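Local coordinates for protein sensor histidine kinase (PDB 4ONX) that probably senses an extracellular signal through a single Cache domain and passes it on to a histidine kinase module, at residues N37-T42 / N77-I82; E41-I46 / I147-Y152. All blocks are in the same frame, centred on the assembly; numbering follows the deposited sequence.

Contact 1: residues N37-T42 / N77-I82; sequences NTLKET and NDVDII
Leu39 lays its CD2 methyl over the loop that leads into strand 81-86, 3.9 Å from Asp78 O. In this single Cache domain the N-terminal helix 33-47 packs against the antiparallel sheet, and residues 77-82 carry the chain from helix 63-75 into strand 81-86. The CG of Leu39 stands anti to its carbonyl carbon (chi1 -60°). The side chain leaves the helix obliquely, and CD2 is the branch that comes near the loop. Val79 faces it with CG2, at 4.5 Å from Leu39 CD2. The same CG2 methyl is approached by Thr38 CG2 at 4.4 Å and by Thr42 OG1 at 4.4 Å. Three helix side chains thus gather around one valine methyl. The contact rests on van der Waals packing.

Thr38 and Asp78 have their polar partners elsewhere. Thr38 OG1 bonds to Asp34 O, one turn earlier in the helix, and lies 4.4 Å from Asp78 OD2. Asp78 turns its OD1 to a salt bridge with Lys151 on strand 142-153. The loop is also tied to that strand, because Asp80 and Ile81 both pair with Gly150 in a classic beta bulge. Phe72 of helix 63-75 touches Thr42 and Ile82, and Ile73 touches Val79 and Ile82.

The buried Thr42 hydroxyl is satisfied within the helix. Its OG1 donates to Thr38 O at 2.7 Å, tilted 32° from the carbonyl plane, and Thr42 N reaches the same oxygen from the opposite face.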
loop_
_atom_site.group_PDB
_atom_site.type_symbol
_atom_site.label_atom_id
_atom_site.label_comp_id
_atom_site.label_asym_id
_atom_site.label_seq_id
_atom_site.Cartn_x
_atom_site.Cartn_y
_atom_site.Cartn_z
ATOM N N ASN E 37 -20.974 12.722 -22.871
ATOM C CA ASN E 37 -20.940 11.270 -23.109
ATOM C C ASN E 37 -19.990 10.594 -22.111
ATOM O O ASN E 37 -20.384 9.655 -21.425
ATOM C CB ASN E 37 -20.623 10.899 -24.578
ATOM C CG ASN E 37 -21.615 9.888 -25.185
ATOM O OD1 ASN E 37 -22.702 9.634 -24.660
ATOM N ND2 ASN E 37 -21.255 9.358 -26.347
ATOM N N THR E 38 -18.763 11.099 -21.985
ATOM C CA THR E 38 -17.815 10.528 -21.032
ATOM C C THR E 38 -18.403 10.387 -19.637
ATOM O O THR E 38 -18.235 9.359 -18.974
ATOM C CB THR E 38 -16.569 11.409 -20.900
ATOM O OG1 THR E 38 -15.948 11.543 -22.174
ATOM C CG2 THR E 38 -15.563 10.814 -19.921
ATOM N N LEU E 39 -19.071 11.431 -19.169
ATOM C CA LEU E 39 -19.650 11.385 -17.846
ATOM C C LEU E 39 -20.691 10.274 -17.735
ATOM O O LEU E 39 -20.711 9.527 -16.754
ATOM C CB LEU E 39 -20.296 12.726 -17.489
ATOM C CG LEU E 39 -19.423 13.984 -17.456
ATOM C CD1 LEU E 39 -20.271 15.176 -17.041
ATOM C CD2 LEU E 39 -18.243 13.842 -16.506
ATOM N N LYS E 40 -21.546 10.166 -18.743
ATOM C CA LYS E 40 -22.632 9.183 -18.718
ATOM C C LYS E 40 -22.091 7.755 -18.791
ATOM O O LYS E 40 -22.476 6.908 -17.986
ATOM C CB LYS E 40 -23.636 9.496 -19.854
ATOM C CG LYS E 40 -25.072 8.813 -19.853
ATOM C CD LYS E 40 -25.305 7.478 -20.594
ATOM C CE LYS E 40 -26.805 7.133 -20.610
ATOM N NZ LYS E 40 -27.120 5.822 -21.259
ATOM N N GLU E 41 -21.168 7.497 -19.714
ATOM C CA GLU E 41 -20.621 6.135 -19.866
ATOM C C GLU E 41 -19.878 5.731 -18.584
ATOM O O GLU E 41 -20.061 4.629 -18.054
ATOM C CB GLU E 41 -19.756 5.997 -21.139
ATOM C CG GLU E 41 -18.420 6.706 -21.094
ATOM C CD GLU E 41 -17.617 6.517 -22.378
ATOM O OE1 GLU E 41 -17.769 5.457 -23.030
ATOM O OE2 GLU E 41 -16.812 7.414 -22.725
ATOM N N THR E 42 -19.094 6.654 -18.045
ATOM C CA THR E 42 -18.342 6.380 -16.838
ATOM C C THR E 42 -19.262 5.998 -15.690
ATOM O O THR E 42 -19.032 5.006 -14.991
ATOM C CB THR E 42 -17.509 7.601 -16.439
ATOM O OG1 THR E 42 -16.584 7.898 -17.487
ATOM C CG2 THR E 42 -16.739 7.336 -15.159
ATOM N N ASN E 77 -9.444 12.281 -18.077
ATOM C CA ASN E 77 -9.194 13.705 -18.000
ATOM C C ASN E 77 -10.431 14.532 -17.665
ATOM O O ASN E 77 -10.372 15.424 -16.826
ATOM C CB ASN E 77 -8.590 14.193 -19.323
ATOM C CG ASN E 77 -8.064 15.613 -19.238
ATOM O OD1 ASN E 77 -7.601 16.050 -18.182
ATOM N ND2 ASN E 77 -8.097 16.332 -20.361
ATOM N N ASP E 78 -11.554 14.229 -18.305
ATOM C CA ASP E 78 -12.785 14.998 -18.081
ATOM C C ASP E 78 -13.540 14.687 -16.794
ATOM O O ASP E 78 -14.601 15.261 -16.563
ATOM C CB ASP E 78 -13.729 14.852 -19.279
ATOM C CG ASP E 78 -13.228 15.587 -20.508
ATOM O OD1 ASP E 78 -12.469 16.564 -20.354
ATOM O OD2 ASP E 78 -13.617 15.205 -21.632
ATOM N N VAL E 79 -13.021 13.791 -15.965
ATOM C CA VAL E 79 -13.692 13.470 -14.721
ATOM C C VAL E 79 -12.930 14.064 -13.556
ATOM O O VAL E 79 -11.893 13.548 -13.164
ATOM C CB VAL E 79 -13.805 11.962 -14.509
ATOM C CG1 VAL E 79 -14.430 11.666 -13.160
ATOM C CG2 VAL E 79 -14.635 11.345 -15.616
ATOM N N ASP E 80 -13.468 15.137 -12.993
ATOM C CA ASP E 80 -12.847 15.815 -11.867
ATOM C C ASP E 80 -13.451 15.400 -10.534
ATOM O O ASP E 80 -12.862 15.646 -9.487
ATOM C CB ASP E 80 -13.025 17.322 -12.009
ATOM C CG ASP E 80 -12.433 17.872 -13.295
ATOM O OD1 ASP E 80 -11.465 17.275 -13.813
ATOM O OD2 ASP E 80 -12.921 18.930 -13.758
ATOM N N ILE E 81 -14.632 14.791 -10.566
ATOM C CA ILE E 81 -15.319 14.391 -9.347
ATOM C C ILE E 81 -16.142 13.144 -9.564
ATOM O O ILE E 81 -16.804 12.990 -10.588
ATOM C CB ILE E 81 -16.330 15.495 -8.901
ATOM C CG1 ILE E 81 -15.655 16.874 -8.832
ATOM C CG2 ILE E 81 -17.058 15.139 -7.596
ATOM C CD1 ILE E 81 -16.562 18.015 -8.422
ATOM N N ILE E 82 -16.108 12.269 -8.577
ATOM C CA ILE E 82 -16.908 11.073 -8.586
ATOM C C ILE E 82 -17.433 10.854 -7.194
ATOM O O ILE E 82 -16.670 10.851 -6.225
ATOM C CB ILE E 82 -16.136 9.807 -8.919
ATOM C CG1 ILE E 82 -15.636 9.821 -10.348
ATOM C CG2 ILE E 82 -17.026 8.596 -8.680
ATOM C CD1 ILE E 82 -14.993 8.511 -10.731
#

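Contact 2: residues E41-I46 / I147-Y152; sequences ETAFSI and IMVGKY
Ile147 reaches from strand 142-153 to Ile46 on helix 33-47. Its CB carries two branches. CG2 stands anti to the backbone N, while CG1 stands anti to the carbonyl carbon (chi1 -56°). CG1 leads on to CD1, with chi2 extended at -171°, and the terminal methyl is carried out to the helix. CD1 does the touching. It meets Ile46 CG2 at 3.3 Å and Ile46 CB at 3.7 Å. It also lies 4.1 Å from Ala43 O. The isoleucine side chains run at a slant to each other, branch against end.

Val149, two residues on along the strand, makes the second point of contact. Its CG2 methyl sits on Ala43, 3.7 Å from Ala43 CB. Ala43 CA and Val149 CA are 6.2 Å apart, consistent with the small side chain of Ala43. The other methyl, CG1, is 4.5 Å from Thr42 CG2. Met148, a selenomethionine in the crystal, points away from the helix and packs on Phe134 and on Phe104 of a second subunit. Side chains along the strand thus alternate between the helix side and the other face of the sheet.

Trp133 and Val137 of strand 129-139 extend the apolar surface beside Ala43 and Ile147, and Phe72 of helix 63-75 touches Ile46. The helix and strand segments run nearly antiparallel, at 156°, with axes 8.3 Å apart. This is helix-on-sheet packing, consistent with the long N-terminal helix lying on the antiparallel sheet of a Cache domain.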
loop_
_atom_site.group_PDB
_atom_site.type_symbol
_atom_site.label_atom_id
_atom_site.label_comp_id
_atom_site.label_asym_id
_atom_site.label_seq_id
_atom_site.Cartn_x
_atom_site.Cartn_y
_atom_site.Cartn_z
ATOM N N GLU E 41 -21.168 7.497 -19.714
ATOM C CA GLU E 41 -20.621 6.135 -19.866
ATOM C C GLU E 41 -19.878 5.731 -18.584
ATOM O O GLU E 41 -20.061 4.629 -18.054
ATOM C CB GLU E 41 -19.756 5.997 -21.139
ATOM C CG GLU E 41 -18.420 6.706 -21.094
ATOM C CD GLU E 41 -17.617 6.517 -22.378
ATOM O OE1 GLU E 41 -17.769 5.457 -23.030
ATOM O OE2 GLU E 41 -16.812 7.414 -22.725
ATOM N N THR E 42 -19.094 6.654 -18.045
ATOM C CA THR E 42 -18.342 6.380 -16.838
ATOM C C THR E 42 -19.262 5.998 -15.690
ATOM O O THR E 42 -19.032 5.006 -14.991
ATOM C CB THR E 42 -17.509 7.601 -16.439
ATOM O OG1 THR E 42 -16.584 7.898 -17.487
ATOM C CG2 THR E 42 -16.739 7.336 -15.159
ATOM N N ALA E 43 -20.303 6.790 -15.494
ATOM C CA ALA E 43 -21.240 6.543 -14.408
ATOM C C ALA E 43 -22.006 5.259 -14.638
ATOM O O ALA E 43 -22.265 4.506 -13.712
ATOM C CB ALA E 43 -22.209 7.707 -14.278
ATOM N N PHE E 44 -22.374 5.020 -15.882
ATOM C CA PHE E 44 -23.129 3.838 -16.202
ATOM C C PHE E 44 -22.295 2.608 -15.933
ATOM O O PHE E 44 -22.739 1.662 -15.277
ATOM C CB PHE E 44 -23.583 3.878 -17.660
ATOM C CG PHE E 44 -24.293 2.633 -18.097
ATOM C CD1 PHE E 44 -25.604 2.402 -17.712
ATOM C CD2 PHE E 44 -23.648 1.684 -18.880
ATOM C CE1 PHE E 44 -26.258 1.245 -18.099
ATOM C CE2 PHE E 44 -24.295 0.527 -19.272
ATOM C CZ PHE E 44 -25.604 0.306 -18.880
ATOM N N SER E 45 -21.083 2.623 -16.459
ATOM C CA SER E 45 -20.184 1.514 -16.284
ATOM C C SER E 45 -20.097 1.099 -14.826
ATOM O O SER E 45 -20.278 -0.068 -14.480
ATOM C CB SER E 45 -18.810 1.892 -16.806
ATOM O OG SER E 45 -17.877 0.898 -16.457
ATOM N N ILE E 46 -19.844 2.071 -13.968
ATOM C CA ILE E 46 -19.716 1.800 -12.543
ATOM C C ILE E 46 -21.024 1.274 -11.960
ATOM O O ILE E 46 -21.012 0.372 -11.130
ATOM C CB ILE E 46 -19.251 3.054 -11.782
ATOM C CG1 ILE E 46 -17.873 3.481 -12.287
ATOM C CG2 ILE E 46 -19.172 2.773 -10.292
ATOM C CD1 ILE E 46 -17.372 4.785 -11.711
ATOM N N ILE E 147 -24.825 7.313 -8.354
ATOM C CA ILE E 147 -23.464 7.682 -8.667
ATOM C C ILE E 147 -23.507 9.008 -9.369
ATOM O O ILE E 147 -24.303 9.198 -10.255
ATOM C CB ILE E 147 -22.798 6.648 -9.583
ATOM C CG1 ILE E 147 -22.872 5.279 -8.921
ATOM C CG2 ILE E 147 -21.363 7.041 -9.880
ATOM C CD1 ILE E 147 -22.067 4.212 -9.605
HETATM N N MSE E 148 -22.657 9.929 -8.953
HETATM C CA MSE E 148 -22.600 11.238 -9.577
HETATM C C MSE E 148 -21.221 11.357 -10.138
HETATM O O MSE E 148 -20.246 10.933 -9.510
HETATM C CB MSE E 148 -22.883 12.322 -8.547
HETATM C CG MSE E 148 -23.033 13.698 -9.166
HETATM SE SE MSE E 148 -21.269 14.526 -9.385
HETATM C CE MSE E 148 -21.140 15.060 -7.495
ATOM N N VAL E 149 -21.124 11.898 -11.342
ATOM C CA VAL E 149 -19.843 12.088 -11.993
ATOM C C VAL E 149 -19.856 13.482 -12.579
ATOM O O VAL E 149 -20.825 13.857 -13.225
ATOM C CB VAL E 149 -19.619 11.055 -13.110
ATOM C CG1 VAL E 149 -18.322 11.328 -13.843
ATOM C CG2 VAL E 149 -19.584 9.653 -12.538
ATOM N N GLY E 150 -18.785 14.243 -12.383
ATOM C CA GLY E 150 -18.765 15.601 -12.890
ATOM C C GLY E 150 -17.430 16.167 -13.312
ATOM O O GLY E 150 -16.362 15.618 -13.011
ATOM N N LYS E 151 -17.514 17.282 -14.020
ATOM C CA LYS E 151 -16.348 17.999 -14.493
ATOM C C LYS E 151 -16.489 19.431 -14.037
ATOM O O LYS E 151 -17.585 19.984 -14.068
ATOM C CB LYS E 151 -16.275 17.974 -16.016
ATOM C CG LYS E 151 -15.078 18.723 -16.578
ATOM C CD LYS E 151 -15.147 18.795 -18.087
ATOM C CE LYS E 151 -13.985 19.572 -18.674
ATOM N NZ LYS E 151 -12.695 18.863 -18.473
ATOM N N TYR E 152 -15.381 20.036 -13.634
ATOM C CA TYR E 152 -15.391 21.408 -13.175
ATOM C C TYR E 152 -14.909 22.353 -14.260
ATOM O O TYR E 152 -14.014 22.018 -15.032
ATOM C CB TYR E 152 -14.526 21.569 -11.919
ATOM C CG TYR E 152 -14.425 23.012 -11.452
ATOM C CD1 TYR E 152 -15.452 23.604 -10.720
ATOM C CD2 TYR E 152 -13.309 23.789 -11.761
ATOM C CE1 TYR E 152 -15.371 24.927 -10.309
ATOM C CE2 TYR E 152 -13.217 25.112 -11.346
ATOM C CZ TYR E 152 -14.251 25.680 -10.621
ATOM O OH TYR E 152 -14.173 26.995 -10.206
#

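In the fold
Both contacts use helix 33-47 and share Glu41 and Thr42, of which Thr42 makes contacts in both. Contact 2 is buried throughout and largely apolar: methyl groups of the helix meet a strand in the interior of the sheet. Contact 1 is also largely buried, but it sits nearer the start of the helix and joins it to a loop with partly exposed polar groups at its edge. The two meet directly, since Leu39 CD2 lies 3.7 Å from Val149 CG1, and strands 81-86 and 142-153 are neighbours in the sheet. Asp80 OD2 and Tyr152 N, 2.7 Å apart, probably add a hydrogen bond between them. Pro50 of a third subunit packs on Glu41 and Thr42, where the contacts overlap.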